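Side-chain contacts in acetoacetate decarboxylase (Sphingomonas wittichii, PDB 5UPB), which belongs to the acetoacetate decarboxylase-like lyases and probably works through a Schiff base between a lysine and a carbonyl substrate: residues 40-45 against 229-234; 109-114 against 121-126. All coordinates share one frame; numbering follows the deposited sequence.

Contact 1: residues 40-45 against 229-234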
ATOM      1  N   GLN A  40     -11.184  25.837  18.947  1.00 44.98           N
ATOM      2  CA  GLN A  40     -12.204  26.660  18.297  1.00 44.58           C
ATOM      3  C   GLN A  40     -11.752  27.101  16.906  1.00 42.80           C
ATOM      4  O   GLN A  40     -12.563  27.193  15.979  1.00 41.10           O
ATOM      5  CB  GLN A  40     -12.542  27.889  19.150  1.00 48.88           C
ATOM      6  CG  GLN A  40     -13.643  28.756  18.522  1.00 54.22           C
ATOM      7  CD  GLN A  40     -15.030  28.092  18.584  1.00 55.21           C
ATOM      8  OE1 GLN A  40     -15.504  27.710  19.666  1.00 50.91           O
ATOM      9  NE2 GLN A  40     -15.676  27.943  17.421  1.00 50.66           N
ATOM     10  N   ALA A  41     -10.456  27.386  16.745  1.00 42.95           N
ATOM     11  CA  ALA A  41      -9.928  27.805  15.445  1.00 50.12           C
ATOM     12  C   ALA A  41     -10.153  26.755  14.356  1.00 50.72           C
ATOM     13  O   ALA A  41     -10.178  27.088  13.167  1.00 43.34           O
ATOM     14  CB  ALA A  41      -8.439  28.130  15.594  1.00 51.51           C
ATOM     15  N   LEU A  42     -10.275  25.482  14.724  1.00 44.88           N
ATOM     16  CA  LEU A  42     -10.530  24.431  13.752  1.00 38.74           C
ATOM     17  C   LEU A  42     -12.008  24.247  13.460  1.00 44.29           C
ATOM     18  O   LEU A  42     -12.353  23.492  12.538  1.00 46.09           O
ATOM     19  CB  LEU A  42      -9.972  23.097  14.246  1.00 35.14           C
ATOM     20  CG  LEU A  42      -8.474  23.017  14.481  1.00 39.00           C
ATOM     21  CD1 LEU A  42      -8.121  21.630  15.060  1.00 44.01           C
ATOM     22  CD2 LEU A  42      -7.715  23.327  13.167  1.00 43.84           C
ATOM     23  N   LEU A  43     -12.882  24.854  14.262  1.00 39.49           N
ATOM     24  CA  LEU A  43     -14.292  24.601  14.050  1.00 43.14           C
ATOM     25  C   LEU A  43     -14.839  25.527  12.991  1.00 41.65           C
ATOM     26  O   LEU A  43     -14.538  26.720  13.004  1.00 44.24           O
ATOM     27  CB  LEU A  43     -15.090  24.815  15.328  1.00 43.97           C
ATOM     28  CG  LEU A  43     -14.768  23.839  16.449  1.00 35.37           C
ATOM     29  CD1 LEU A  43     -15.518  24.221  17.723  1.00 37.18           C
ATOM     30  CD2 LEU A  43     -15.161  22.459  15.983  1.00 29.12           C
ATOM     31  N   PRO A  44     -15.702  25.028  12.119  1.00 37.38           N
ATOM     32  CA  PRO A  44     -16.375  25.928  11.188  1.00 46.57           C
ATOM     33  C   PRO A  44     -17.359  26.836  11.917  1.00 48.38           C
ATOM     34  O   PRO A  44     -17.786  26.577  13.044  1.00 42.25           O
ATOM     35  CB  PRO A  44     -17.114  24.973  10.246  1.00 45.93           C
ATOM     36  CG  PRO A  44     -17.374  23.763  11.059  1.00 38.60           C
ATOM     37  CD  PRO A  44     -16.171  23.633  11.967  1.00 38.70           C
ATOM     38  N   ALA A  45     -17.662  27.954  11.270  1.00 53.07           N
ATOM     39  CA  ALA A  45     -18.541  28.956  11.854  1.00 58.68           C
ATOM     40  C   ALA A  45     -19.886  28.349  12.233  1.00 54.14           C
ATOM     41  O   ALA A  45     -20.476  27.577  11.468  1.00 50.62           O
ATOM     42  CB  ALA A  45     -18.748  30.105  10.868  1.00 74.85           C
ATOM     43  N   LEU A 229      -1.256  18.794  13.283  1.00 35.47           N
ATOM     44  CA  LEU A 229      -1.425  17.964  14.468  1.00 37.42           C
ATOM     45  C   LEU A 229      -1.078  18.722  15.735  1.00 38.49           C
ATOM     46  O   LEU A 229      -1.592  18.389  16.799  1.00 37.22           O
ATOM     47  CB  LEU A 229      -0.555  16.715  14.345  1.00 36.75           C
ATOM     48  CG  LEU A 229      -0.979  15.802  13.204  1.00 37.60           C
ATOM     49  CD1 LEU A 229       0.180  14.933  12.698  1.00 43.83           C
ATOM     50  CD2 LEU A 229      -2.126  14.938  13.683  1.00 39.42           C
ATOM     51  N   GLU A 230      -0.228  19.746  15.630  1.00 39.57           N
ATOM     52  CA  GLU A 230       0.153  20.535  16.790  1.00 45.41           C
ATOM     53  C   GLU A 230      -1.057  21.184  17.463  1.00 45.99           C
ATOM     54  O   GLU A 230      -0.953  21.594  18.619  1.00 42.00           O
ATOM     55  CB  GLU A 230       1.181  21.600  16.381  1.00 49.09           C
ATOM     56  CG  GLU A 230       2.576  21.015  16.077  1.00 62.38           C
ATOM     57  CD  GLU A 230       2.678  20.303  14.699  1.00 62.09           C
ATOM     58  OE1 GLU A 230       1.808  20.518  13.815  1.00 46.31           O
ATOM     59  OE2 GLU A 230       3.640  19.517  14.505  1.00 53.95           O
ATOM     60  N   CYS A 231      -2.176  21.351  16.756  1.00 38.99           N
ATOM     61  CA  CYS A 231      -3.379  21.904  17.371  1.00 42.61           C
ATOM     62  C   CYS A 231      -3.893  21.057  18.542  1.00 42.59           C
ATOM     63  O   CYS A 231      -4.590  21.586  19.414  1.00 41.46           O
ATOM     64  CB  CYS A 231      -4.463  22.057  16.311  1.00 41.16           C
ATOM     65  SG  CYS A 231      -4.024  23.208  15.033  1.00 47.47           S
ATOM     66  N   PHE A 232      -3.542  19.772  18.589  1.00 38.26           N
ATOM     67  CA  PHE A 232      -3.966  18.859  19.642  1.00 40.70           C
ATOM     68  C   PHE A 232      -2.833  18.530  20.603  1.00 49.03           C
ATOM     69  O   PHE A 232      -2.983  17.663  21.459  1.00 41.69           O
ATOM     70  CB  PHE A 232      -4.542  17.579  19.033  1.00 36.56           C
ATOM     71  CG  PHE A 232      -5.869  17.780  18.329  1.00 33.47           C
ATOM     72  CD1 PHE A 232      -5.921  18.124  16.996  1.00 37.42           C
ATOM     73  CD2 PHE A 232      -7.063  17.587  19.003  1.00 40.44           C
ATOM     74  CE1 PHE A 232      -7.133  18.306  16.352  1.00 36.64           C
ATOM     75  CE2 PHE A 232      -8.278  17.768  18.367  1.00 40.86           C
ATOM     76  CZ  PHE A 232      -8.313  18.125  17.038  1.00 43.73           C
ATOM     77  N   ALA A 233      -1.712  19.233  20.506  1.00 45.74           N
ATOM     78  CA  ALA A 233      -0.470  18.795  21.127  1.00 51.60           C
ATOM     79  C   ALA A 233      -0.492  19.014  22.633  1.00 59.01           C
ATOM     80  O   ALA A 233      -0.008  18.170  23.397  1.00 69.30           O
ATOM     81  CB  ALA A 233       0.725  19.532  20.507  1.00 50.66           C
ATOM     82  N   ASP A 234      -1.002  20.149  23.086  1.00 46.87           N
ATOM     83  CA  ASP A 234      -0.897  20.476  24.503  1.00 58.12           C
ATOM     84  C   ASP A 234      -2.163  19.967  25.170  1.00 58.34           C
ATOM     85  O   ASP A 234      -3.167  20.678  25.278  1.00 55.32           O
ATOM     86  CB  ASP A 234      -0.708  21.974  24.690  1.00 79.65           C
ATOM     87  CG  ASP A 234      -0.488  22.352  26.131  1.00102.87           C
ATOM     88  OD1 ASP A 234       0.306  21.665  26.803  1.00106.64           O
ATOM     89  OD2 ASP A 234      -1.102  23.337  26.588  1.00109.47           O
TER
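Leu42, on helix 36-42, meets Cys231 and Phe232 of a short 3-10 turn in the connection between strands 206-221 and 235-249, two elements set against the curved β-structure of the acetoacetate decarboxylase fold. No hydrogen bond crosses between them. The backbones stay well apart, with 8.4 Å from Leu42 CA to Cys231 CA, and side chains alone bridge the gap. The CB of Leu42 already points at the turn. With CG anti to the carbonyl carbon (chi1 -61°), the side chain extends further in that direction, and the branch at CG then divides the work. CD1, anti to CA, is the reaching methyl: it lies 3.7 Å from CE1 of Phe232, and the same methyl touches the CB of Cys231 at 3.9 Å. CD2 turns to the sulfur, where it makes a looser approach to Cys231 SG. One methyl is thus shared between a ring and a methylene, while its twin takes the thiol side.

The leucine meets the ring at a slant. Phe232 does not start out aimed at the helix, but the length of its side chain carries the far part of the ring to Leu42. Its backbone N bonds to Leu229 O at 3.0 Å, a closure that helps fix the turn from which the ring projects. Around the pair, Phe102 and Ile88 pack on Leu42, and Leu86, Ile88 and Leu39 on Phe232; Thr8 of the second subunit also packs on Leu42. At the ring, CZ of Phe232 follows CE1 as the next nearest atom to Leu42 CD1, at 4.0 Å.

Contact 2: residues 109-114 against 121-126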
ATOM      1  N   TRP A 109     -13.600   5.311  -1.113  1.00 27.05           N
ATOM      2  CA  TRP A 109     -15.061   5.355  -1.056  1.00 32.70           C
ATOM      3  C   TRP A 109     -15.544   5.830   0.297  1.00 32.29           C
ATOM      4  O   TRP A 109     -16.569   6.508   0.385  1.00 27.03           O
ATOM      5  CB  TRP A 109     -15.702   4.005  -1.387  1.00 34.85           C
ATOM      6  CG  TRP A 109     -15.046   2.783  -0.829  1.00 26.35           C
ATOM      7  CD1 TRP A 109     -14.100   2.023  -1.430  1.00 29.09           C
ATOM      8  CD2 TRP A 109     -15.350   2.134   0.410  1.00 23.06           C
ATOM      9  NE1 TRP A 109     -13.761   0.955  -0.639  1.00 26.66           N
ATOM     10  CE2 TRP A 109     -14.519   0.990   0.496  1.00 25.19           C
ATOM     11  CE3 TRP A 109     -16.255   2.396   1.443  1.00 26.70           C
ATOM     12  CZ2 TRP A 109     -14.548   0.112   1.576  1.00 23.81           C
ATOM     13  CZ3 TRP A 109     -16.264   1.524   2.552  1.00 27.27           C
ATOM     14  CH2 TRP A 109     -15.405   0.394   2.594  1.00 29.26           C
ATOM     15  N   SER A 110     -14.794   5.545   1.345  1.00 27.06           N
ATOM     16  CA  SER A 110     -15.135   6.078   2.650  1.00 30.44           C
ATOM     17  C   SER A 110     -14.727   7.538   2.766  1.00 25.76           C
ATOM     18  O   SER A 110     -15.467   8.347   3.354  1.00 29.93           O
ATOM     19  CB  SER A 110     -14.474   5.223   3.742  1.00 31.81           C
ATOM     20  OG  SER A 110     -14.783   5.769   5.007  1.00 28.78           O
ATOM     21  N   LEU A 111     -13.624   7.925   2.116  1.00 24.95           N
ATOM     22  CA  LEU A 111     -13.263   9.332   2.056  1.00 23.58           C
ATOM     23  C   LEU A 111     -14.371  10.157   1.413  1.00 25.07           C
ATOM     24  O   LEU A 111     -14.787  11.207   1.940  1.00 27.68           O
ATOM     25  CB  LEU A 111     -11.941   9.486   1.308  1.00 25.94           C
ATOM     26  CG  LEU A 111     -11.436  10.923   1.193  1.00 28.82           C
ATOM     27  CD1 LEU A 111      -9.927  10.866   1.074  1.00 30.07           C
ATOM     28  CD2 LEU A 111     -12.067  11.609   0.019  1.00 28.16           C
ATOM     29  N   ILE A 112     -14.848   9.713   0.261  1.00 25.17           N
ATOM     30  CA  ILE A 112     -15.803  10.514  -0.477  1.00 29.22           C
ATOM     31  C   ILE A 112     -17.165  10.535   0.212  1.00 29.23           C
ATOM     32  O   ILE A 112     -17.797  11.594   0.322  1.00 30.67           O
ATOM     33  CB  ILE A 112     -15.886   9.996  -1.921  1.00 31.06           C
ATOM     34  CG1 ILE A 112     -14.571  10.372  -2.690  1.00 33.95           C
ATOM     35  CG2 ILE A 112     -17.137  10.535  -2.602  1.00 36.94           C
ATOM     36  CD1 ILE A 112     -14.418  11.859  -2.942  1.00 32.42           C
ATOM     37  N   ARG A 113     -17.653   9.389   0.667  1.00 28.60           N
ATOM     38  CA  ARG A 113     -18.895   9.406   1.442  1.00 28.46           C
ATOM     39  C   ARG A 113     -18.773  10.375   2.606  1.00 36.45           C
ATOM     40  O   ARG A 113     -19.675  11.180   2.859  1.00 34.42           O
ATOM     41  CB  ARG A 113     -19.213   7.983   1.918  1.00 31.53           C
ATOM     42  CG  ARG A 113     -20.559   7.725   2.665  1.00 57.97           C
ATOM     43  CD  ARG A 113     -20.565   6.259   3.230  1.00124.75           C
ATOM     44  NE  ARG A 113     -19.412   6.084   4.133  1.00118.82           N
ATOM     45  CZ  ARG A 113     -18.733   4.962   4.424  1.00 68.86           C
ATOM     46  NH1 ARG A 113     -18.999   3.737   3.902  1.00 34.25           N
ATOM     47  NH2 ARG A 113     -17.733   5.096   5.290  1.00 39.97           N
ATOM     48  N   GLY A 114     -17.630  10.346   3.290  1.00 29.65           N
ATOM     49  CA  GLY A 114     -17.374  11.302   4.353  1.00 34.64           C
ATOM     50  C   GLY A 114     -17.466  12.743   3.894  1.00 33.64           C
ATOM     51  O   GLY A 114     -18.174  13.563   4.503  1.00 30.51           O
ATOM     52  N   LYS A 121     -11.883  14.147   5.389  1.00 33.37           N
ATOM     53  CA  LYS A 121     -11.058  12.936   5.391  1.00 28.27           C
ATOM     54  C   LYS A 121      -9.918  13.007   4.368  1.00 30.53           C
ATOM     55  O   LYS A 121     -10.103  13.459   3.238  1.00 30.55           O
ATOM     56  CB  LYS A 121     -11.884  11.663   5.086  1.00 29.09           C
ATOM     57  CG  LYS A 121     -13.087  11.420   6.026  1.00 26.94           C
ATOM     58  CD  LYS A 121     -13.566   9.989   5.905  1.00 26.93           C
ATOM     59  CE  LYS A 121     -14.801   9.743   6.823  1.00 28.30           C
ATOM     60  NZ  LYS A 121     -15.165   8.302   6.783  1.00 30.34           N
ATOM     61  N   LYS A 122      -8.762  12.488   4.762  1.00 27.75           N
ATOM     62  CA  LYS A 122      -7.638  12.215   3.873  1.00 29.56           C
ATOM     63  C   LYS A 122      -7.396  10.707   3.845  1.00 26.32           C
ATOM     64  O   LYS A 122      -7.975   9.938   4.640  1.00 25.80           O
ATOM     65  CB  LYS A 122      -6.388  12.939   4.363  1.00 29.28           C
ATOM     66  CG  LYS A 122      -6.510  14.477   4.342  1.00 30.26           C
ATOM     67  CD  LYS A 122      -5.215  15.125   4.877  1.00 28.07           C
ATOM     68  CE  LYS A 122      -5.297  16.595   4.855  1.00 33.07           C
ATOM     69  NZ  LYS A 122      -4.095  17.218   5.542  1.00 34.81           N
ATOM     70  N   ILE A 123      -6.532  10.279   2.924  1.00 26.68           N
ATOM     71  CA  ILE A 123      -6.111   8.891   2.860  1.00 24.28           C
ATOM     72  C   ILE A 123      -4.845   8.730   3.679  1.00 34.09           C
ATOM     73  O   ILE A 123      -3.859   9.457   3.481  1.00 29.97           O
ATOM     74  CB  ILE A 123      -5.840   8.431   1.426  1.00 24.06           C
ATOM     75  CG1 ILE A 123      -7.106   8.432   0.577  1.00 27.38           C
ATOM     76  CG2 ILE A 123      -5.149   7.018   1.489  1.00 27.78           C
ATOM     77  CD1 ILE A 123      -8.140   7.381   1.032  1.00 27.62           C
ATOM     78  N   GLY A 124      -4.843   7.734   4.559  1.00 30.93           N
ATOM     79  CA  GLY A 124      -3.640   7.356   5.269  1.00 32.34           C
ATOM     80  C   GLY A 124      -3.531   5.850   5.354  1.00 29.16           C
ATOM     81  O   GLY A 124      -4.363   5.121   4.831  1.00 29.03           O
ATOM     82  N   ALA A 125      -2.492   5.399   6.030  1.00 26.63           N
ATOM     83  CA  ALA A 125      -2.345   3.993   6.372  1.00 29.52           C
ATOM     84  C   ALA A 125      -2.661   3.891   7.854  1.00 29.04           C
ATOM     85  O   ALA A 125      -2.128   4.670   8.647  1.00 28.03           O
ATOM     86  CB  ALA A 125      -0.919   3.499   6.070  1.00 35.20           C
ATOM     87  N   ILE A 126      -3.597   3.028   8.211  1.00 26.51           N
ATOM     88  CA  ILE A 126      -4.120   2.947   9.574  1.00 25.84           C
ATOM     89  C   ILE A 126      -4.158   1.493   9.998  1.00 29.37           C
ATOM     90  O   ILE A 126      -4.664   0.647   9.260  1.00 28.66           O
ATOM     91  CB  ILE A 126      -5.540   3.532   9.693  1.00 25.18           C
ATOM     92  CG1 ILE A 126      -5.554   4.998   9.248  1.00 29.14           C
ATOM     93  CG2 ILE A 126      -6.037   3.420  11.142  1.00 24.25           C
ATOM     94  CD1 ILE A 126      -6.146   5.190   7.884  1.00 28.69           C
TER
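Helix 108-116 connects strand 95-105 to its parallel neighbour 121-123, and it packs back on the latter through Leu111 and Lys121. The axes of helix 109-114 and strand 121-123 come within 7.9 Å, at 164° between their directions. The two side chains lie alongside, pointing opposite ways, with Leu111 CG 4.0 Å from Lys121 CB. Because Leu111 has CG anti to its N (chi1 -179°), its CD1 reaches the strand backbone at Lys121 O, 3.4 Å away, and also CG1 of Ile123 at 3.8 Å. That carbonyl accepts a hydrogen bond from Trp115 NE1.

Extended beyond CG, the lysine crosses the side of the helix. Its CD passes Ser110 O at 3.6 Å, and CE rests on Gly114 CA at 3.9 Å, where a β-carbon on the glycine would collide with it. NZ finishes at Ser110, giving weak hydrogen bonds to OG (3.1 Å) and to the backbone O (3.4 Å); its stronger partner is Glu83, through a salt bridge. A leucine in place of Lys121 would probably leave Glu83 without its charged mate and open a gap beside Ser110 and Gly114. Lys122 has its CB turned away from the helix, and its NZ forms a salt bridge with Glu227. Two successive lysines on the strand after the helix recall the pair in acetoacetate decarboxylases, one of which forms the Schiff base; the arrangement is consistent with that site.

Both contacts are buried, yet the centre of contact 2 lies about 10 Å, and that of contact 1 about 16 Å, from the centre of the chain, their own centres about 20 Å apart. Along the sequence, contact 2 is nested within the loop that contact 1 closes. Strands 80-92 and 95-105 carry neighbours of both, but the two do not touch; their nearest atoms are about 8 Å apart. Contact 1 joins residues remote in sequence through apolar groups and a thiol, burying 110 Å². Contact 2 joins a helix to the strand soon after it, buries 269 Å², and adds a lysine amine with polar partners to its apolar packing. The second subunit borders each.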